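Putative uncharacterized protein PH0242 (Pyrococcus horikoshii, PDB 3VU1) is the C-terminal globular domain of an archaeal oligosaccharyltransferase of the AglB family, a globular, strand-rich module with a bound calcium ion. Local coordinates at residues Thr123-Thr128 against Leu200-Tyr205; Cys164-Ser169 against Tyr192-Thr197; Leu389-Thr394 against Thr423-Gly428. All blocks are in the same frame, centred on the assembly; numbering follows the deposited sequence.

Contact 1 (Thr123-Thr128 against Leu200-Tyr205)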
loop_
_atom_site.group_PDB
_atom_site.type_symbol
_atom_site.label_atom_id
_atom_site.label_comp_id
_atom_site.label_asym_id
_atom_site.label_seq_id
_atom_site.Cartn_x
_atom_site.Cartn_y
_atom_site.Cartn_z
ATOM N N THR A 123 4.176 -20.294 -13.579
ATOM C CA THR A 123 3.126 -20.088 -12.585
ATOM C C THR A 123 3.666 -19.237 -11.459
ATOM O O THR A 123 4.552 -19.692 -10.731
ATOM C CB THR A 123 2.607 -21.419 -12.014
ATOM O OG1 THR A 123 2.056 -22.181 -13.088
ATOM C CG2 THR A 123 1.495 -21.165 -10.965
ATOM N N THR A 124 3.157 -18.017 -11.300
ATOM C CA THR A 124 3.762 -17.129 -10.299
ATOM C C THR A 124 3.447 -17.482 -8.836
ATOM O O THR A 124 4.314 -17.336 -7.960
ATOM C CB THR A 124 3.493 -15.638 -10.573
ATOM O OG1 THR A 124 2.082 -15.432 -10.725
ATOM C CG2 THR A 124 4.246 -15.183 -11.853
ATOM N N ILE A 125 2.219 -17.955 -8.592
ATOM C CA ILE A 125 1.732 -18.293 -7.254
ATOM C C ILE A 125 0.740 -19.459 -7.297
ATOM O O ILE A 125 -0.238 -19.432 -8.013
ATOM C CB ILE A 125 1.061 -17.094 -6.525
ATOM C CG1 ILE A 125 1.924 -15.854 -6.622
ATOM C CG2 ILE A 125 0.825 -17.423 -5.048
ATOM C CD1 ILE A 125 1.571 -14.800 -5.605
ATOM N N LEU A 126 1.010 -20.468 -6.496
ATOM C CA LEU A 126 0.132 -21.583 -6.321
ATOM C C LEU A 126 -0.046 -21.775 -4.813
ATOM O O LEU A 126 0.899 -21.567 -4.033
ATOM C CB LEU A 126 0.784 -22.800 -6.917
ATOM C CG LEU A 126 -0.066 -23.792 -7.687
ATOM C CD1 LEU A 126 -1.089 -23.111 -8.586
ATOM C CD2 LEU A 126 0.915 -24.592 -8.524
ATOM N N LEU A 127 -1.263 -22.144 -4.413
ATOM C CA LEU A 127 -1.601 -22.334 -3.012
ATOM C C LEU A 127 -1.872 -23.797 -2.688
ATOM O O LEU A 127 -2.517 -24.535 -3.460
ATOM C CB LEU A 127 -2.803 -21.490 -2.614
ATOM C CG LEU A 127 -2.527 -20.002 -2.633
ATOM C CD1 LEU A 127 -3.721 -19.274 -2.046
ATOM C CD2 LEU A 127 -1.238 -19.647 -1.886
ATOM N N THR A 128 -1.371 -24.225 -1.541
ATOM C CA THR A 128 -1.695 -25.551 -1.073
ATOM C C THR A 128 -2.330 -25.460 0.303
ATOM O O THR A 128 -2.062 -24.531 1.055
ATOM C CB THR A 128 -0.475 -26.493 -1.114
ATOM O OG1 THR A 128 0.583 -25.950 -0.319
ATOM C CG2 THR A 128 0.001 -26.714 -2.571
ATOM N N LEU A 200 -1.563 -22.706 5.144
ATOM C CA LEU A 200 -1.264 -22.583 3.713
ATOM C C LEU A 200 0.180 -22.915 3.410
ATOM O O LEU A 200 1.073 -22.587 4.186
ATOM C CB LEU A 200 -1.541 -21.175 3.183
ATOM C CG LEU A 200 -2.977 -20.741 2.934
ATOM C CD1 LEU A 200 -2.964 -19.285 2.539
ATOM C CD2 LEU A 200 -3.683 -21.538 1.856
ATOM N N GLY A 201 0.385 -23.564 2.269
ATOM C CA GLY A 201 1.700 -23.665 1.648
ATOM C C GLY A 201 1.718 -22.857 0.357
ATOM O O GLY A 201 1.013 -23.195 -0.610
ATOM N N VAL A 202 2.500 -21.776 0.352
ATOM C CA VAL A 202 2.604 -20.895 -0.798
ATOM C C VAL A 202 3.790 -21.337 -1.639
ATOM O O VAL A 202 4.909 -21.487 -1.131
ATOM C CB VAL A 202 2.823 -19.440 -0.365
ATOM C CG1 VAL A 202 2.808 -18.498 -1.571
ATOM C CG2 VAL A 202 1.781 -19.044 0.667
ATOM N N LEU A 203 3.531 -21.567 -2.918
ATOM C CA LEU A 203 4.574 -21.842 -3.895
ATOM C C LEU A 203 4.707 -20.629 -4.831
ATOM O O LEU A 203 3.815 -20.362 -5.656
ATOM C CB LEU A 203 4.184 -23.081 -4.695
ATOM C CG LEU A 203 5.201 -23.694 -5.638
ATOM C CD1 LEU A 203 6.294 -24.353 -4.823
ATOM C CD2 LEU A 203 4.537 -24.721 -6.560
ATOM N N ALA A 204 5.796 -19.884 -4.700
ATOM C CA ALA A 204 5.969 -18.651 -5.465
ATOM C C ALA A 204 7.180 -18.699 -6.388
ATOM O O ALA A 204 8.253 -19.153 -6.013
ATOM C CB ALA A 204 6.064 -17.449 -4.531
ATOM N N TYR A 205 6.995 -18.215 -7.603
ATOM C CA TYR A 205 8.078 -18.090 -8.548
ATOM C C TYR A 205 9.060 -17.069 -7.989
ATOM O O TYR A 205 8.665 -16.099 -7.330
ATOM C CB TYR A 205 7.509 -17.668 -9.895
ATOM C CG TYR A 205 8.516 -17.533 -10.986
ATOM C CD1 TYR A 205 9.238 -18.633 -11.432
ATOM C CD2 TYR A 205 8.748 -16.304 -11.594
ATOM C CE1 TYR A 205 10.164 -18.517 -12.451
ATOM C CE2 TYR A 205 9.673 -16.175 -12.616
ATOM C CZ TYR A 205 10.371 -17.291 -13.041
ATOM O OH TYR A 205 11.286 -17.189 -14.058
#
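The carbonyl oxygen of Gly201 is gripped twice by Thr128, through the backbone N and the hydroxyl. Thr128 N lies 2.8 Å from Gly201 O, and the hydroxyl OG1 donates to the same Gly201 O, also at 2.8 Å. The two donors approach differently: the N-H reaches the oxygen at a C=O...N angle of 149°, whereas OG1 comes in from the flank at 106°. The first torsion, chi1 58°, sets OG1 in the crowded position between backbone N and carbonyl carbon, from which it can reach Gly201 O. Gly201 itself has no side chain beside this hydroxyl. Gly201 N completes the pair by donating to Thr128 O.

From here the strands 125-128 and 200-205 run antiparallel, Thr128-Gly201 and Leu126-Leu203 being hydrogen-bonded pairs and Leu127-Val202 and Ile125-Ala204 non-hydrogen-bonded ones. They are neighbours inside the mixed sheet of the family's Insert domain. Leu126 and Leu203 exchange both backbone bonds, and Tyr205 N carries the ladder past the strand's start to Thr124 O.

Both faces carry mostly aliphatic side chains, with Thr128 the polar member on the side of Leu126. There Leu126 and Leu203 lie side by side, CB to CB 4.1 Å, and both rest on Ile142 of strand 142-148. On the other face, Val202 is forked between two neighbours: its CG1 meets Ile125 CG2 at 4.1 Å and its CG2 meets Leu127 CD2 at 4.0 Å. Branched aliphatic residues fill this face well, and helix 212-218 packs against Ile125 through Phe213 and Val214 and against Leu127 through Phe218. Tyr205 touches the carbonyl oxygen of Thr123 with its CB, while its hydroxyl is hydrogen-bonded to Glu111.

Contact 2 (Cys164-Ser169 against Tyr192-Thr197)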
loop_
_atom_site.group_PDB
_atom_site.type_symbol
_atom_site.label_atom_id
_atom_site.label_comp_id
_atom_site.label_asym_id
_atom_site.label_seq_id
_atom_site.Cartn_x
_atom_site.Cartn_y
_atom_site.Cartn_z
ATOM N N CYS A 164 10.332 -32.233 -6.557
ATOM C CA CYS A 164 11.075 -30.995 -6.788
ATOM C C CYS A 164 11.605 -30.331 -5.520
ATOM O O CYS A 164 10.975 -30.374 -4.458
ATOM C CB CYS A 164 10.250 -30.030 -7.648
ATOM S SG CYS A 164 9.723 -30.718 -9.256
ATOM N N SER A 165 12.786 -29.734 -5.641
ATOM C CA SER A 165 13.469 -29.135 -4.498
ATOM C C SER A 165 13.519 -27.585 -4.591
ATOM O O SER A 165 14.282 -27.040 -5.393
ATOM C CB SER A 165 14.879 -29.735 -4.352
ATOM O OG SER A 165 15.497 -29.294 -3.147
ATOM N N PRO A 166 12.714 -26.876 -3.768
ATOM C CA PRO A 166 12.643 -25.413 -3.913
ATOM C C PRO A 166 13.973 -24.730 -3.618
ATOM O O PRO A 166 14.740 -25.232 -2.807
ATOM C CB PRO A 166 11.571 -24.989 -2.895
ATOM C CG PRO A 166 11.380 -26.153 -1.996
ATOM C CD PRO A 166 11.781 -27.386 -2.747
ATOM N N ILE A 167 14.243 -23.612 -4.298
ATOM C CA ILE A 167 15.422 -22.778 -4.026
ATOM C C ILE A 167 15.581 -22.552 -2.518
ATOM O O ILE A 167 16.669 -22.682 -1.971
ATOM C CB ILE A 167 15.292 -21.396 -4.712
ATOM C CG1 ILE A 167 15.333 -21.539 -6.233
ATOM C CG2 ILE A 167 16.382 -20.441 -4.237
ATOM C CD1 ILE A 167 14.783 -20.340 -6.967
ATOM N N LEU A 168 14.486 -22.196 -1.860
ATOM C CA LEU A 168 14.494 -21.880 -0.455
ATOM C C LEU A 168 13.093 -22.181 0.016
ATOM O O LEU A 168 12.172 -22.180 -0.779
ATOM C CB LEU A 168 14.818 -20.400 -0.243
ATOM C CG LEU A 168 14.522 -19.801 1.138
ATOM C CD1 LEU A 168 15.481 -20.390 2.172
ATOM C CD2 LEU A 168 14.556 -18.277 1.154
ATOM N N SER A 169 12.937 -22.475 1.299
ATOM C CA SER A 169 11.627 -22.629 1.893
ATOM C C SER A 169 11.682 -21.970 3.238
ATOM O O SER A 169 12.747 -21.929 3.868
ATOM C CB SER A 169 11.266 -24.097 2.044
ATOM O OG SER A 169 11.561 -24.802 0.848
ATOM N N TYR A 192 11.481 -21.951 -7.725
ATOM C CA TYR A 192 10.394 -21.615 -6.836
ATOM C C TYR A 192 10.845 -21.569 -5.406
ATOM O O TYR A 192 11.789 -22.245 -5.015
ATOM C CB TYR A 192 9.260 -22.620 -7.001
ATOM C CG TYR A 192 8.554 -22.457 -8.321
ATOM C CD1 TYR A 192 9.038 -23.078 -9.468
ATOM C CD2 TYR A 192 7.415 -21.647 -8.430
ATOM C CE1 TYR A 192 8.403 -22.908 -10.690
ATOM C CE2 TYR A 192 6.777 -21.480 -9.650
ATOM C CZ TYR A 192 7.279 -22.107 -10.775
ATOM O OH TYR A 192 6.662 -21.943 -11.993
ATOM N N VAL A 193 10.148 -20.759 -4.635
ATOM C CA VAL A 193 10.363 -20.603 -3.207
ATOM C C VAL A 193 9.113 -21.176 -2.531
ATOM O O VAL A 193 8.020 -21.057 -3.100
ATOM C CB VAL A 193 10.566 -19.095 -2.852
ATOM C CG1 VAL A 193 10.443 -18.845 -1.352
ATOM C CG2 VAL A 193 11.911 -18.596 -3.366
ATOM N N VAL A 194 9.255 -21.809 -1.356
ATOM C CA VAL A 194 8.075 -22.299 -0.642
ATOM C C VAL A 194 7.939 -21.611 0.674
ATOM O O VAL A 194 8.924 -21.390 1.340
ATOM C CB VAL A 194 8.088 -23.807 -0.427
ATOM C CG1 VAL A 194 6.958 -24.220 0.502
ATOM C CG2 VAL A 194 7.917 -24.517 -1.749
ATOM N N TYR A 195 6.718 -21.229 1.024
ATOM C CA TYR A 195 6.434 -20.714 2.362
ATOM C C TYR A 195 5.416 -21.614 3.037
ATOM O O TYR A 195 4.312 -21.822 2.501
ATOM C CB TYR A 195 5.888 -19.300 2.319
ATOM C CG TYR A 195 6.857 -18.271 1.796
ATOM C CD1 TYR A 195 8.035 -17.965 2.478
ATOM C CD2 TYR A 195 6.588 -17.586 0.599
ATOM C CE1 TYR A 195 8.911 -17.006 1.985
ATOM C CE2 TYR A 195 7.448 -16.629 0.110
ATOM C CZ TYR A 195 8.602 -16.335 0.800
ATOM O OH TYR A 195 9.440 -15.371 0.283
ATOM N N LEU A 196 5.797 -22.160 4.195
ATOM C CA LEU A 196 4.917 -23.049 4.954
ATOM C C LEU A 196 4.342 -22.314 6.140
ATOM O O LEU A 196 5.088 -21.826 6.984
ATOM C CB LEU A 196 5.668 -24.308 5.405
ATOM C CG LEU A 196 6.152 -25.217 4.267
ATOM C CD1 LEU A 196 6.745 -26.505 4.797
ATOM C CD2 LEU A 196 5.070 -25.523 3.236
ATOM N N THR A 197 3.023 -22.211 6.187
ATOM C CA THR A 197 2.345 -21.610 7.341
ATOM C C THR A 197 1.455 -22.687 7.979
ATOM O O THR A 197 1.290 -23.771 7.405
ATOM C CB THR A 197 1.504 -20.352 6.981
ATOM O OG1 THR A 197 0.280 -20.737 6.351
ATOM C CG2 THR A 197 2.266 -19.409 6.052
#
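Tyr192 meets Ile167 through the backbone: its carbonyl O accepts the N-H of Ile167 at 2.9 Å, with Ile167 N almost in line with the C=O bond but the N-H itself bent to 133°. The same oxygen has Pro166 CB 3.5 Å away. Proline suits the preceding position, since its ring offers carbon to the neighbouring strand and its nitrogen has no proton to satisfy. Val193 follows with its CA near the carbonyl oxygen of Leu168, and its CG1 lies over one face of the Tyr195 ring, toward the rim. Val194 carries the straighter bond, its N donating to Leu168 O at 3.0 Å with an N-H...O angle of 162° and in the carbonyl plane. Its CG2, anti to the carbonyl carbon, reaches Pro166 CG at 3.8 Å. Val194 CB also faces Ser169 OG, a small side chain that fits beside the branched valine as the two residues form a parallel bridge; Ile155 of strand 153-159 touches both Pro166 and Ser169. Two backbone bonds and the carbon contact of Pro166 with Val194 carry this link, which therefore depends on main chain and apolar packing rather than on polar side-chain bonds.

Contact 3 (Leu389-Thr394 against Thr423-Gly428)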
loop_
_atom_site.group_PDB
_atom_site.type_symbol
_atom_site.label_atom_id
_atom_site.label_comp_id
_atom_site.label_asym_id
_atom_site.label_seq_id
_atom_site.Cartn_x
_atom_site.Cartn_y
_atom_site.Cartn_z
ATOM N N LEU A 389 -5.663 25.450 -4.052
ATOM C CA LEU A 389 -6.133 24.606 -5.151
ATOM C C LEU A 389 -5.126 24.613 -6.287
ATOM O O LEU A 389 -4.780 25.673 -6.778
ATOM C CB LEU A 389 -7.489 25.088 -5.639
ATOM C CG LEU A 389 -8.061 24.509 -6.941
ATOM C CD1 LEU A 389 -8.199 22.986 -6.899
ATOM C CD2 LEU A 389 -9.384 25.196 -7.305
ATOM N N TYR A 390 -4.649 23.444 -6.701
ATOM C CA TYR A 390 -3.713 23.385 -7.817
ATOM C C TYR A 390 -4.281 22.602 -8.985
ATOM O O TYR A 390 -5.273 21.868 -8.843
ATOM C CB TYR A 390 -2.401 22.696 -7.424
ATOM C CG TYR A 390 -1.548 23.411 -6.419
ATOM C CD1 TYR A 390 -1.886 23.413 -5.060
ATOM C CD2 TYR A 390 -0.383 24.058 -6.812
ATOM C CE1 TYR A 390 -1.090 24.057 -4.132
ATOM C CE2 TYR A 390 0.406 24.707 -5.889
ATOM C CZ TYR A 390 0.052 24.703 -4.558
ATOM O OH TYR A 390 0.842 25.352 -3.643
ATOM N N LEU A 391 -3.621 22.740 -10.131
ATOM C CA LEU A 391 -3.796 21.784 -11.196
ATOM C C LEU A 391 -2.567 20.910 -11.142
ATOM O O LEU A 391 -1.434 21.423 -11.137
ATOM C CB LEU A 391 -3.932 22.450 -12.571
ATOM C CG LEU A 391 -5.190 23.277 -12.909
ATOM C CD1 LEU A 391 -5.162 23.579 -14.406
ATOM C CD2 LEU A 391 -6.508 22.603 -12.526
ATOM N N ARG A 392 -2.802 19.596 -11.094
ATOM C CA ARG A 392 -1.741 18.622 -10.916
ATOM C C ARG A 392 -1.689 17.681 -12.087
ATOM O O ARG A 392 -2.719 17.187 -12.529
ATOM C CB ARG A 392 -1.929 17.807 -9.617
ATOM C CG ARG A 392 -0.639 17.113 -9.176
ATOM C CD ARG A 392 -0.876 16.079 -8.099
ATOM N NE ARG A 392 -1.893 15.116 -8.514
ATOM C CZ ARG A 392 -2.632 14.386 -7.684
ATOM N NH1 ARG A 392 -2.493 14.488 -6.365
ATOM N NH2 ARG A 392 -3.531 13.574 -8.185
ATOM N N ALA A 393 -0.485 17.419 -12.574
ATOM C CA ALA A 393 -0.316 16.418 -13.622
ATOM C C ALA A 393 0.162 15.091 -13.040
ATOM O O ALA A 393 0.950 15.081 -12.067
ATOM C CB ALA A 393 0.660 16.910 -14.693
ATOM N N THR A 394 -0.311 13.987 -13.641
ATOM C CA THR A 394 0.181 12.659 -13.308
ATOM C C THR A 394 0.448 11.935 -14.609
ATOM O O THR A 394 -0.464 11.768 -15.419
ATOM C CB THR A 394 -0.818 11.833 -12.453
ATOM O OG1 THR A 394 -1.174 12.550 -11.270
ATOM C CG2 THR A 394 -0.204 10.519 -12.008
ATOM N N THR A 423 -0.002 24.451 -11.987
ATOM C CA THR A 423 -0.283 25.825 -11.641
ATOM C C THR A 423 -1.160 25.885 -10.402
ATOM O O THR A 423 -1.968 24.983 -10.153
ATOM C CB THR A 423 -1.000 26.567 -12.792
ATOM O OG1 THR A 423 -1.139 27.942 -12.443
ATOM C CG2 THR A 423 -2.417 26.002 -13.045
ATOM N N LYS A 424 -1.001 26.964 -9.640
ATOM C CA LYS A 424 -1.784 27.226 -8.446
ATOM C C LYS A 424 -2.976 28.038 -8.883
ATOM O O LYS A 424 -2.815 28.969 -9.636
ATOM C CB LYS A 424 -0.940 28.035 -7.471
ATOM C CG LYS A 424 -1.413 28.002 -6.034
ATOM C CD LYS A 424 -0.289 28.564 -5.185
ATOM C CE LYS A 424 -0.570 28.423 -3.706
ATOM N NZ LYS A 424 0.442 29.177 -2.918
ATOM N N LEU A 425 -4.174 27.687 -8.443
ATOM C CA LEU A 425 -5.363 28.381 -8.929
ATOM C C LEU A 425 -5.938 29.357 -7.931
ATOM O O LEU A 425 -6.599 30.315 -8.324
ATOM C CB LEU A 425 -6.463 27.406 -9.363
ATOM C CG LEU A 425 -6.299 26.443 -10.534
ATOM C CD1 LEU A 425 -7.574 25.622 -10.676
ATOM C CD2 LEU A 425 -5.970 27.158 -11.831
ATOM N N LYS A 426 -5.717 29.104 -6.646
ATOM C CA LYS A 426 -6.288 29.937 -5.582
ATOM C C LYS A 426 -5.630 29.602 -4.250
ATOM O O LYS A 426 -5.418 28.431 -3.940
ATOM C CB LYS A 426 -7.813 29.730 -5.496
ATOM C CG LYS A 426 -8.546 30.572 -4.459
ATOM C CD LYS A 426 -8.710 32.028 -4.882
ATOM C CE LYS A 426 -10.085 32.553 -4.491
ATOM N NZ LYS A 426 -11.163 31.779 -5.185
ATOM N N GLU A 427 -5.294 30.633 -3.481
ATOM C CA GLU A 427 -4.782 30.466 -2.130
ATOM C C GLU A 427 -5.943 30.618 -1.169
ATOM O O GLU A 427 -6.934 31.248 -1.499
ATOM C CB GLU A 427 -3.745 31.532 -1.805
ATOM C CG GLU A 427 -2.427 31.379 -2.533
ATOM C CD GLU A 427 -1.323 32.267 -1.974
ATOM O OE1 GLU A 427 -1.627 33.227 -1.215
ATOM O OE2 GLU A 427 -0.138 32.000 -2.307
ATOM N N GLY A 428 -5.822 30.014 0.008
ATOM C CA GLY A 428 -6.714 30.281 1.131
ATOM C C GLY A 428 -8.189 30.047 0.954
ATOM O O GLY A 428 -8.992 30.817 1.453
#
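A classic beta bulge interrupts the long hairpin of strands 385-401 and 412-431, where Leu425 and Lys426 together face Leu389. Leu389 O accepts from Leu425 N at 2.7 Å, while Leu389 N donates to Lys426 O at 3.0 Å, the two bonds spanning the extra residue. Antiparallel pairing resumes beyond it, with Leu391 N giving a nearly straight bond of 2.8 Å to Thr423 O; the return bond from Thr423 N is long and weak.

Leucine suits the face of the buried Leu389 and Leu391. The Leu425 side chain crosses both obliquely, its CD1 touching Leu389 CD2 at 3.8 Å and Leu391 CD2 at 3.7 Å, and it also packs on Val440 and Ala442 of strand 434-443. Thr423 CG2 lies alongside Leu391.

On the other face, Lys424 is drawn out over Tyr390. CG sits above the ring, offset toward its rim and 4.0 Å from the centroid, a CH-pi contact. The long chain runs on past the hydroxyl end, CE 3.4 Å from Tyr390 OH, and NZ forms a salt bridge with Glu427 OE2 at 2.9 Å. Two residues of one strand opposite a single residue of its antiparallel partner define the classic bulge.

How the contacts relate
Contacts 1 and 2 belong to one mixed sheet in the Insert domain range, with centres about 9 Å apart. Strands 192-196 and 200-205 follow each other in the chain and are neighbours in the sheet. Contact 2 is nested within the loop closed by contact 1, since residues 164-197 lie between 128 and 200. The two touch through Val202 with Tyr195 and Ala204 with Val193. Contact 3 comes later in the chain, in the Peripheral 2 range and another, antiparallel sheet. Its centre is about 46 Å from that of contact 1 and 50 Å from that of contact 2, so contacts 1 and 2 belong to one beta-rich part and contact 3 to another.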